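Local coordinates for extracellular solute-binding protein family 5 (Brucella melitensis, PDB 4ONY) that probably binds peptides or related solutes in the periplasm and hands them to an ABC transporter for import, at residues Asp141-Lys146 with Asp200-Ser205; Gln353-Gly358 with Val550-Asp555; Ile574-Lys579 with Pro588-Thr593. All coordinates share one frame; numbering follows the deposited sequence. Where two conformers were deposited one is given.

Contact 1: residues Asp141-Lys146 with Asp200-Ser205; sequences DILTEK and DTFGNS
The Phe202 ring packs against Ile142 and, more loosely, Leu143, on the last turn of helix 133-146. The ring comes from a type II beta turn, Thr201 to Asn204, closed by a bond from Asn204 N to Thr201 O. The contact therefore pins a long loop to a helix end within the solute-binding protein family 5 fold.

The tight part is apolar. Ile142 CD1 lies over one ring face, 4.0 Å from the centroid of the Phe202 ring and 27° off its normal, a CH-pi contact. Its nearest ring atom is Phe202 CG, 3.6 Å from Ile142 CD1. CG1 of Ile142 is anti to the backbone N (chi1 -165°), and an extended chi2 carries CD1 on to the ring. Leu143 CD2 stays 4.2 Å from Phe202 CZ. CB of Lys146 lies near the ring plane at its edge, 4.1 Å from Phe202 CD2. Asn59 and Val62 add further contacts to the ring, and Met189 touches Leu143.

The other side is polar and more open to solvent. Asp200 is exposed there, and its CB points away from the helix. Lys146 extends over this side with a chain bent at chi3. Its ammonium group bonds two carbonyls of the loop, and the first is Arg199 O. Arg199 in turn forms salt bridges to Asp141 and Glu145 on the helix. Asp200 OD1 is 5.9 Å from Lys146 NZ, so any attraction between these charges acts without contact. The second bond runs from Lys146 NZ to Phe202 O at 2.7 Å, in the carbonyl plane, with a C=O...N angle of 152°.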
loop_
_atom_site.group_PDB
_atom_site.type_symbol
_atom_site.label_atom_id
_atom_site.label_comp_id
_atom_site.label_asym_id
_atom_site.label_seq_id
_atom_site.Cartn_x
_atom_site.Cartn_y
_atom_site.Cartn_z
ATOM N N ASP A 141 0.311 16.565 -22.851
ATOM C CA ASP A 141 0.341 18.039 -22.951
ATOM C C ASP A 141 -0.440 18.692 -21.754
ATOM O O ASP A 141 0.159 19.386 -20.897
ATOM C CB ASP A 141 -0.238 18.456 -24.316
ATOM C CG ASP A 141 -0.290 19.969 -24.505
ATOM O OD1 ASP A 141 0.370 20.703 -23.773
ATOM O OD2 ASP A 141 -1.035 20.414 -25.376
ATOM N N ILE A 142 -1.736 18.396 -21.646
ATOM C CA ILE A 142 -2.543 19.082 -20.665
ATOM C C ILE A 142 -2.205 18.732 -19.212
ATOM O O ILE A 142 -2.273 19.594 -18.361
ATOM C CB ILE A 142 -4.057 18.929 -20.932
ATOM C CG1 ILE A 142 -4.839 19.959 -20.113
ATOM C CG2 ILE A 142 -4.563 17.539 -20.605
ATOM C CD1 ILE A 142 -6.325 19.963 -20.416
ATOM N N LEU A 143 -1.836 17.483 -18.923
ATOM C CA LEU A 143 -1.486 17.094 -17.568
ATOM C C LEU A 143 -0.151 17.672 -17.116
ATOM O O LEU A 143 0.000 17.994 -15.949
ATOM C CB LEU A 143 -1.467 15.586 -17.408
ATOM C CG LEU A 143 -2.824 14.916 -17.465
ATOM C CD1 LEU A 143 -2.632 13.431 -17.307
ATOM C CD2 LEU A 143 -3.697 15.427 -16.308
ATOM N N THR A 144 0.793 17.801 -18.034
ATOM C CA THR A 144 2.016 18.488 -17.759
ATOM C C THR A 144 1.758 19.970 -17.430
ATOM O O THR A 144 2.264 20.502 -16.446
ATOM C CB THR A 144 2.997 18.345 -18.935
ATOM O OG1 THR A 144 3.248 16.940 -19.159
ATOM C CG2 THR A 144 4.316 19.050 -18.612
ATOM N N GLU A 145 0.931 20.632 -18.227
ATOM C CA GLU A 145 0.668 22.076 -18.007
ATOM C C GLU A 145 -0.219 22.318 -16.758
ATOM O O GLU A 145 0.024 23.273 -15.980
ATOM C CB GLU A 145 0.003 22.657 -19.254
ATOM C CG GLU A 145 -0.032 24.189 -19.297
ATOM C CD GLU A 145 -1.164 24.824 -20.128
ATOM O OE1 GLU A 145 -1.705 24.251 -21.087
ATOM O OE2 GLU A 145 -1.506 25.970 -19.804
ATOM N N LYS A 146 -1.245 21.489 -16.574
ATOM C CA LYS A 146 -2.316 21.797 -15.618
ATOM C C LYS A 146 -2.605 20.741 -14.573
ATOM O O LYS A 146 -3.376 20.986 -13.655
ATOM C CB LYS A 146 -3.613 22.058 -16.391
ATOM C CG LYS A 146 -3.500 23.060 -17.522
ATOM C CD LYS A 146 -4.874 23.539 -17.978
ATOM C CE LYS A 146 -5.377 24.606 -17.026
ATOM N NZ LYS A 146 -6.655 25.182 -17.507
ATOM N N ASP A 200 -9.559 25.500 -21.095
ATOM C CA ASP A 200 -9.529 26.691 -20.259
ATOM C C ASP A 200 -10.116 26.374 -18.907
ATOM O O ASP A 200 -9.595 26.853 -17.913
ATOM C CB ASP A 200 -10.308 27.833 -20.869
ATOM C CG ASP A 200 -9.678 28.339 -22.140
ATOM O OD1 ASP A 200 -8.460 28.153 -22.300
ATOM O OD2 ASP A 200 -10.410 28.905 -22.987
ATOM N N THR A 201 -11.143 25.524 -18.838
ATOM C CA THR A 201 -11.699 25.206 -17.514
ATOM C C THR A 201 -11.137 23.957 -16.847
ATOM O O THR A 201 -11.433 23.713 -15.691
ATOM C CB THR A 201 -13.243 25.158 -17.513
ATOM O OG1 THR A 201 -13.672 24.111 -18.344
ATOM C CG2 THR A 201 -13.844 26.523 -18.002
ATOM N N PHE A 202 -10.336 23.164 -17.546
ATOM C CA PHE A 202 -9.734 21.985 -16.943
ATOM C C PHE A 202 -8.855 22.458 -15.799
ATOM O O PHE A 202 -8.001 23.352 -15.962
ATOM C CB PHE A 202 -8.917 21.225 -17.966
ATOM C CG PHE A 202 -8.341 19.922 -17.444
ATOM C CD1 PHE A 202 -9.040 18.761 -17.573
ATOM C CD2 PHE A 202 -7.096 19.877 -16.829
ATOM C CE1 PHE A 202 -8.534 17.560 -17.116
ATOM C CE2 PHE A 202 -6.576 18.664 -16.380
ATOM C CZ PHE A 202 -7.299 17.504 -16.529
ATOM N N GLY A 203 -9.095 21.905 -14.622
ATOM C CA GLY A 203 -8.463 22.460 -13.432
ATOM C C GLY A 203 -9.481 22.936 -12.428
ATOM O O GLY A 203 -9.195 22.911 -11.223
ATOM N N ASN A 204 -10.651 23.384 -12.900
ATOM C CA ASN A 204 -11.702 23.899 -12.019
ATOM C C ASN A 204 -12.260 22.756 -11.171
ATOM O O ASN A 204 -12.141 21.605 -11.568
ATOM C CB ASN A 204 -12.873 24.536 -12.786
ATOM C CG ASN A 204 -12.522 25.888 -13.407
ATOM O OD1 ASN A 204 -11.420 26.389 -13.271
ATOM N ND2 ASN A 204 -13.475 26.467 -14.123
ATOM N N SER A 205 -12.813 23.083 -10.005
ATOM C CA SER A 205 -13.726 22.178 -9.293
ATOM C C SER A 205 -14.925 21.993 -10.200
ATOM O O SER A 205 -15.412 22.972 -10.798
ATOM C CB SER A 205 -14.302 22.828 -8.040
ATOM O OG SER A 205 -13.300 23.186 -7.201
#

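Contact 2: residues Gln353-Gly358 with Val550-Asp555; sequences QSFWEG and VLISGD
Glu357 OE1 accepts two backbone N-H groups within the loop 353-358, which meets Leu551 and Ile552. Gln353 N gives the shorter bond, 2.8 Å to Glu357 OE1, from above the carboxylate plane. Ser354 N reaches the same OE1 at 3.2 Å, nearly in line with its C-O bond. A second side chain steadies the next bend. Ser354 OG accepts from Trp356 N at 2.9 Å, an ST turn.

Phe355 of this loop faces the helix. CE2 of its ring lies 3.7 Å from Leu551 CB. Leu551 CD1 stands over one ring face, offset toward the rim, and 4.4 Å from Trp356 CH2. CG of Phe355 is anti to the carbonyl carbon (chi1 -67°). Ile552 N lies at the ring edge, near its plane. Ile552 CD1 turns to the loop backbone instead, 3.9 Å from Gln353 O. No hydrogen bond joins the two segments, so apolar packing carries the contact itself.

Asp548, one turn before Ile552 on helix 537-553, bonds Ser354 OG and accepts from Phe355 N. Trp503 of helix 499-503 and Tyr557 of strand 557-562 meet the Phe355 ring edge-to-face. Ile552 also packs on Val387 of helix 385-389. The loop follows strand 350-351, the edge strand beside 557-562 in the mixed sheet.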
loop_
_atom_site.group_PDB
_atom_site.type_symbol
_atom_site.label_atom_id
_atom_site.label_comp_id
_atom_site.label_asym_id
_atom_site.label_seq_id
_atom_site.Cartn_x
_atom_site.Cartn_y
_atom_site.Cartn_z
ATOM N N GLN A 353 6.716 -9.180 12.150
ATOM C CA GLN A 353 8.142 -9.432 12.328
ATOM C C GLN A 353 9.057 -8.778 11.236
ATOM O O GLN A 353 10.171 -8.493 11.523
ATOM C CB GLN A 353 8.399 -10.943 12.297
ATOM C CG GLN A 353 7.552 -11.762 13.256
ATOM C CD GLN A 353 7.949 -13.216 13.219
ATOM O OE1 GLN A 353 8.997 -13.604 13.660
ATOM N NE2 GLN A 353 7.143 -14.000 12.573
ATOM N N SER A 354 8.563 -8.634 10.011
ATOM C CA SER A 354 9.332 -8.182 8.853
ATOM C C SER A 354 8.735 -6.872 8.325
ATOM O O SER A 354 7.526 -6.654 8.464
ATOM C CB SER A 354 9.185 -9.230 7.750
ATOM O OG SER A 354 9.716 -8.827 6.485
ATOM N N PHE A 355 9.565 -6.097 7.643
ATOM C CA PHE A 355 9.096 -4.938 6.905
ATOM C C PHE A 355 8.387 -5.328 5.599
ATOM O O PHE A 355 7.837 -4.461 4.955
ATOM C CB PHE A 355 10.264 -3.982 6.660
ATOM C CG PHE A 355 10.790 -3.357 7.929
ATOM C CD1 PHE A 355 10.244 -2.210 8.404
ATOM C CD2 PHE A 355 11.784 -3.951 8.646
ATOM C CE1 PHE A 355 10.693 -1.635 9.558
ATOM C CE2 PHE A 355 12.246 -3.399 9.827
ATOM C CZ PHE A 355 11.709 -2.228 10.275
ATOM N N TRP A 356 8.381 -6.624 5.234
ATOM C CA TRP A 356 7.552 -7.113 4.137
ATOM C C TRP A 356 6.727 -8.305 4.656
ATOM O O TRP A 356 6.522 -9.302 3.969
ATOM C CB TRP A 356 8.399 -7.447 2.875
ATOM C CG TRP A 356 8.841 -6.165 2.207
ATOM C CD1 TRP A 356 8.162 -5.444 1.256
ATOM C CD2 TRP A 356 10.007 -5.399 2.523
ATOM N NE1 TRP A 356 8.837 -4.275 0.950
ATOM C CE2 TRP A 356 9.968 -4.212 1.713
ATOM C CE3 TRP A 356 11.071 -5.581 3.409
ATOM C CZ2 TRP A 356 10.952 -3.252 1.763
ATOM C CZ3 TRP A 356 12.059 -4.624 3.457
ATOM C CH2 TRP A 356 11.998 -3.454 2.637
ATOM N N GLU A 357 6.215 -8.141 5.868
ATOM C CA GLU A 357 5.433 -9.143 6.583
ATOM C C GLU A 357 4.375 -9.834 5.723
ATOM O O GLU A 357 3.526 -9.190 5.111
ATOM C CB GLU A 357 4.740 -8.471 7.769
ATOM C CG GLU A 357 3.881 -9.376 8.654
ATOM C CD GLU A 357 4.660 -10.484 9.328
ATOM O OE1 GLU A 357 5.825 -10.279 9.683
ATOM O OE2 GLU A 357 4.097 -11.583 9.520
ATOM N N GLY A 358 4.397 -11.145 5.783
ATOM C CA GLY A 358 3.398 -11.991 5.150
ATOM C C GLY A 358 3.619 -12.214 3.672
ATOM O O GLY A 358 2.757 -12.826 3.022
ATOM N N VAL A 550 18.860 -6.208 7.187
ATOM C CA VAL A 550 19.616 -5.099 7.740
ATOM C C VAL A 550 18.755 -4.214 8.654
ATOM O O VAL A 550 19.227 -3.756 9.724
ATOM C CB VAL A 550 20.249 -4.238 6.623
ATOM C CG1 VAL A 550 20.932 -3.016 7.239
ATOM C CG2 VAL A 550 21.220 -5.065 5.772
ATOM N N LEU A 551 17.512 -3.968 8.224
ATOM C CA LEU A 551 16.622 -3.117 8.945
ATOM C C LEU A 551 16.182 -3.737 10.278
ATOM O O LEU A 551 16.191 -3.064 11.325
ATOM C CB LEU A 551 15.399 -2.764 8.085
ATOM C CG LEU A 551 15.612 -1.910 6.859
ATOM C CD1 LEU A 551 14.321 -1.796 6.044
ATOM C CD2 LEU A 551 16.103 -0.502 7.224
ATOM N N ILE A 552 15.848 -5.016 10.246
ATOM C CA ILE A 552 15.543 -5.763 11.464
ATOM C C ILE A 552 16.741 -5.735 12.434
ATOM O O ILE A 552 16.558 -5.584 13.653
ATOM C CB ILE A 552 15.191 -7.220 11.168
ATOM C CG1 ILE A 552 13.845 -7.306 10.440
ATOM C CG2 ILE A 552 15.128 -8.046 12.471
ATOM C CD1 ILE A 552 13.629 -8.634 9.713
ATOM N N SER A 553 17.955 -5.889 11.881
ATOM C CA SER A 553 19.183 -5.990 12.671
ATOM C C SER A 553 19.597 -4.656 13.293
ATOM O O SER A 553 20.426 -4.624 14.187
ATOM C CB SER A 553 20.327 -6.545 11.840
ATOM O OG SER A 553 20.063 -7.878 11.429
ATOM N N GLY A 554 18.998 -3.564 12.836
ATOM C CA GLY A 554 19.214 -2.268 13.420
ATOM C C GLY A 554 18.268 -1.918 14.572
ATOM O O GLY A 554 18.468 -0.899 15.223
ATOM N N ASP A 555 17.229 -2.712 14.792
ATOM C CA ASP A 555 16.178 -2.368 15.759
ATOM C C ASP A 555 15.782 -0.869 15.680
ATOM O O ASP A 555 15.796 -0.120 16.674
ATOM C CB ASP A 555 16.579 -2.791 17.172
ATOM C CG ASP A 555 16.633 -4.291 17.312
ATOM O OD1 ASP A 555 15.555 -4.909 17.558
ATOM O OD2 ASP A 555 17.739 -4.852 17.167
#

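Contact 3: residues Ile574-Lys579 with Pro588-Thr593; sequences IEHPQK and PAWWHT
Ile574-Glu575 and Trp591-His592 pair as antiparallel strands, with Glu575 and Trp591 the hydrogen-bonded pair and Ile574 and His592 the non-hydrogen-bonded one. Glu575 N bonds Trp591 O at 2.9 Å, and Trp591 N returns a bond to Glu575 O at 3.0 Å.

Glu575 and Trp591 share one face of the sheet. CB of Glu575 lies over the five-membered ring of the Trp591 indole, 3.9 Å from its centroid, in a CH-pi contact. CG of Trp591 stands between the backbone N and the carbonyl carbon (chi1 67°), and the indole lies over the neighbouring strand. Its six-membered part continues to His576 and Pro577, where Trp591 CZ3 is 3.6 Å from Pro577 CD. The Glu575 side chain was modelled in two conformers. In the one described, Trp591 NE1 gives Glu575 OE1 a weak and doubtful bond, 3.3 Å long and bent to 132° at the hydrogen.

The two strands make a small two-stranded antiparallel sheet near the C-terminus of this solute-binding protein. A connection with no strand or alpha helix links the two segments. Asn38 and Pro42 touch the Trp591 indole, while Asn248 bonds Trp590 O.

Ile574 and His592 lie on the other face. CG2 of Ile574 meets the edge of the Trp590 indole at CE3, 3.6 Å away, with the two side chains at about a right angle. The His576 and Trp590 side chains run side by side in the same direction, their rings oblique to each other. His576 ND1 bonds Pro577 O at 2.7 Å, in the imidazole plane but from above the carbonyl plane. NE2 of the same ring bonds Asp300, and Phe302 meets the ring edge-to-face.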
loop_
_atom_site.group_PDB
_atom_site.type_symbol
_atom_site.label_atom_id
_atom_site.label_comp_id
_atom_site.label_asym_id
_atom_site.label_seq_id
_atom_site.Cartn_x
_atom_site.Cartn_y
_atom_site.Cartn_z
ATOM N N ILE A 574 -24.696 -10.705 -2.709
ATOM C CA ILE A 574 -23.427 -10.410 -3.341
ATOM C C ILE A 574 -22.542 -11.636 -3.293
ATOM O O ILE A 574 -22.379 -12.200 -2.203
ATOM C CB ILE A 574 -22.689 -9.290 -2.584
ATOM C CG1 ILE A 574 -23.561 -8.022 -2.502
ATOM C CG2 ILE A 574 -21.355 -8.976 -3.251
ATOM C CD1 ILE A 574 -23.994 -7.465 -3.824
ATOM N N GLU A 575 -21.945 -12.027 -4.444
ATOM C CA GLU A 575 -21.037 -13.172 -4.505
ATOM C C GLU A 575 -19.687 -12.817 -5.120
ATOM O O GLU A 575 -19.518 -11.731 -5.701
ATOM C CB GLU A 575 -21.713 -14.301 -5.266
ATOM C CG GLU A 575 -22.962 -14.776 -4.525
ATOM C CD GLU A 575 -23.615 -15.980 -5.179
ATOM O OE1 GLU A 575 -23.260 -16.301 -6.330
ATOM O OE2 GLU A 575 -24.466 -16.623 -4.542
ATOM N N HIS A 576 -18.741 -13.719 -4.984
ATOM C CA HIS A 576 -17.388 -13.517 -5.510
ATOM C C HIS A 576 -16.791 -14.837 -5.964
ATOM O O HIS A 576 -17.277 -15.907 -5.566
ATOM C CB HIS A 576 -16.486 -12.852 -4.467
ATOM C CG HIS A 576 -16.340 -13.645 -3.214
ATOM N ND1 HIS A 576 -15.607 -14.818 -3.143
ATOM C CD2 HIS A 576 -16.843 -13.439 -1.974
ATOM C CE1 HIS A 576 -15.670 -15.301 -1.920
ATOM N NE2 HIS A 576 -16.399 -14.477 -1.190
ATOM N N PRO A 577 -15.746 -14.773 -6.797
ATOM C CA PRO A 577 -15.109 -16.025 -7.192
ATOM C C PRO A 577 -14.534 -16.780 -6.009
ATOM O O PRO A 577 -14.136 -16.166 -5.024
ATOM C CB PRO A 577 -13.979 -15.584 -8.126
ATOM C CG PRO A 577 -14.307 -14.215 -8.554
ATOM C CD PRO A 577 -15.117 -13.614 -7.440
ATOM N N GLN A 578 -14.494 -18.107 -6.137
ATOM C CA GLN A 578 -13.834 -19.000 -5.178
ATOM C C GLN A 578 -12.369 -18.609 -4.989
ATOM O O GLN A 578 -11.884 -18.440 -3.867
ATOM C CB GLN A 578 -13.930 -20.469 -5.728
ATOM N N LYS A 579 -11.669 -18.419 -6.097
ATOM C CA LYS A 579 -10.262 -17.979 -6.083
ATOM C C LYS A 579 -10.100 -16.522 -5.623
ATOM O O LYS A 579 -10.873 -15.619 -6.016
ATOM C CB LYS A 579 -9.628 -18.113 -7.468
ATOM C CG LYS A 579 -9.467 -19.526 -7.909
ATOM C CD LYS A 579 -8.917 -19.631 -9.332
ATOM C CE LYS A 579 -7.410 -19.539 -9.350
ATOM N NZ LYS A 579 -6.867 -20.710 -10.089
ATOM N N PRO A 588 -14.017 -5.602 -8.046
ATOM C CA PRO A 588 -14.445 -5.536 -9.441
ATOM C C PRO A 588 -14.777 -6.904 -10.079
ATOM O O PRO A 588 -15.373 -6.929 -11.141
ATOM C CB PRO A 588 -13.240 -4.908 -10.157
ATOM C CG PRO A 588 -12.574 -4.102 -9.108
ATOM C CD PRO A 588 -12.749 -4.888 -7.831
ATOM N N ALA A 589 -14.346 -8.008 -9.458
ATOM C CA ALA A 589 -14.699 -9.333 -9.906
ATOM C C ALA A 589 -15.941 -9.902 -9.192
ATOM O O ALA A 589 -16.391 -11.033 -9.499
ATOM C CB ALA A 589 -13.516 -10.239 -9.690
ATOM N N TRP A 590 -16.516 -9.150 -8.246
ATOM C CA TRP A 590 -17.713 -9.625 -7.547
ATOM C C TRP A 590 -18.960 -9.387 -8.432
ATOM O O TRP A 590 -18.892 -8.655 -9.461
ATOM C CB TRP A 590 -17.847 -8.931 -6.169
ATOM C CG TRP A 590 -16.740 -9.363 -5.203
ATOM C CD1 TRP A 590 -15.523 -9.852 -5.540
ATOM C CD2 TRP A 590 -16.782 -9.334 -3.780
ATOM N NE1 TRP A 590 -14.785 -10.115 -4.414
ATOM C CE2 TRP A 590 -15.535 -9.805 -3.317
ATOM C CE3 TRP A 590 -17.739 -8.936 -2.847
ATOM C CZ2 TRP A 590 -15.241 -9.926 -1.971
ATOM C CZ3 TRP A 590 -17.437 -9.021 -1.498
ATOM C CH2 TRP A 590 -16.207 -9.530 -1.071
ATOM N N TRP A 591 -20.069 -9.981 -8.030
ATOM C CA TRP A 591 -21.331 -9.898 -8.786
ATOM C C TRP A 591 -22.540 -9.998 -7.872
ATOM O O TRP A 591 -22.430 -10.227 -6.648
ATOM C CB TRP A 591 -21.382 -10.961 -9.912
ATOM C CG TRP A 591 -21.443 -12.392 -9.464
ATOM C CD1 TRP A 591 -22.565 -13.087 -9.134
ATOM C CD2 TRP A 591 -20.356 -13.294 -9.282
ATOM N NE1 TRP A 591 -22.254 -14.356 -8.774
ATOM C CE2 TRP A 591 -20.897 -14.520 -8.850
ATOM C CE3 TRP A 591 -18.974 -13.189 -9.428
ATOM C CZ2 TRP A 591 -20.102 -15.653 -8.602
ATOM C CZ3 TRP A 591 -18.173 -14.323 -9.159
ATOM C CH2 TRP A 591 -18.744 -15.523 -8.752
ATOM N N HIS A 592 -23.700 -9.772 -8.463
ATOM C CA HIS A 592 -24.959 -9.873 -7.776
ATOM C C HIS A 592 -25.565 -11.208 -8.145
ATOM O O HIS A 592 -25.532 -11.594 -9.316
ATOM C CB HIS A 592 -25.856 -8.726 -8.214
ATOM C CG HIS A 592 -27.015 -8.492 -7.307
ATOM N ND1 HIS A 592 -28.060 -9.382 -7.176
ATOM C CD2 HIS A 592 -27.294 -7.465 -6.481
ATOM C CE1 HIS A 592 -28.950 -8.897 -6.329
ATOM N NE2 HIS A 592 -28.507 -7.736 -5.893
ATOM N N THR A 593 -26.134 -11.915 -7.165
ATOM C CA THR A 593 -26.777 -13.193 -7.450
ATOM C C THR A 593 -28.000 -12.979 -8.337
ATOM O O THR A 593 -28.589 -11.907 -8.350
ATOM C CB THR A 593 -27.290 -13.919 -6.193
ATOM O OG1 THR A 593 -28.171 -13.053 -5.473
ATOM C CG2 THR A 593 -26.181 -14.268 -5.319
#

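Overall arrangement
The three contacts are separate along the chain and in space. Each closes before the next opens, and none touches another. Contacts 1 and 2 lie on opposite sides of the chain's centre, their own centres 42 Å apart. Contact 3 is 38 Å from contact 1 and 35 Å from contact 2, centre to centre. Contacts 2 and 3 come nearest, about 16 Å between nearest atoms. The bound 1-ethoxy-2-(2-ethoxyethoxy)ethane, not known to be a natural solute, lies among Gln222, Gln225, Arg226, Tyr256 and Tyr257, on or beside strands 216-222, 226-231 and 251-257. The loop of contact 1 leads on to strand 216-222. Asn248, bonded to contact 3, comes shortly before strand 251-257.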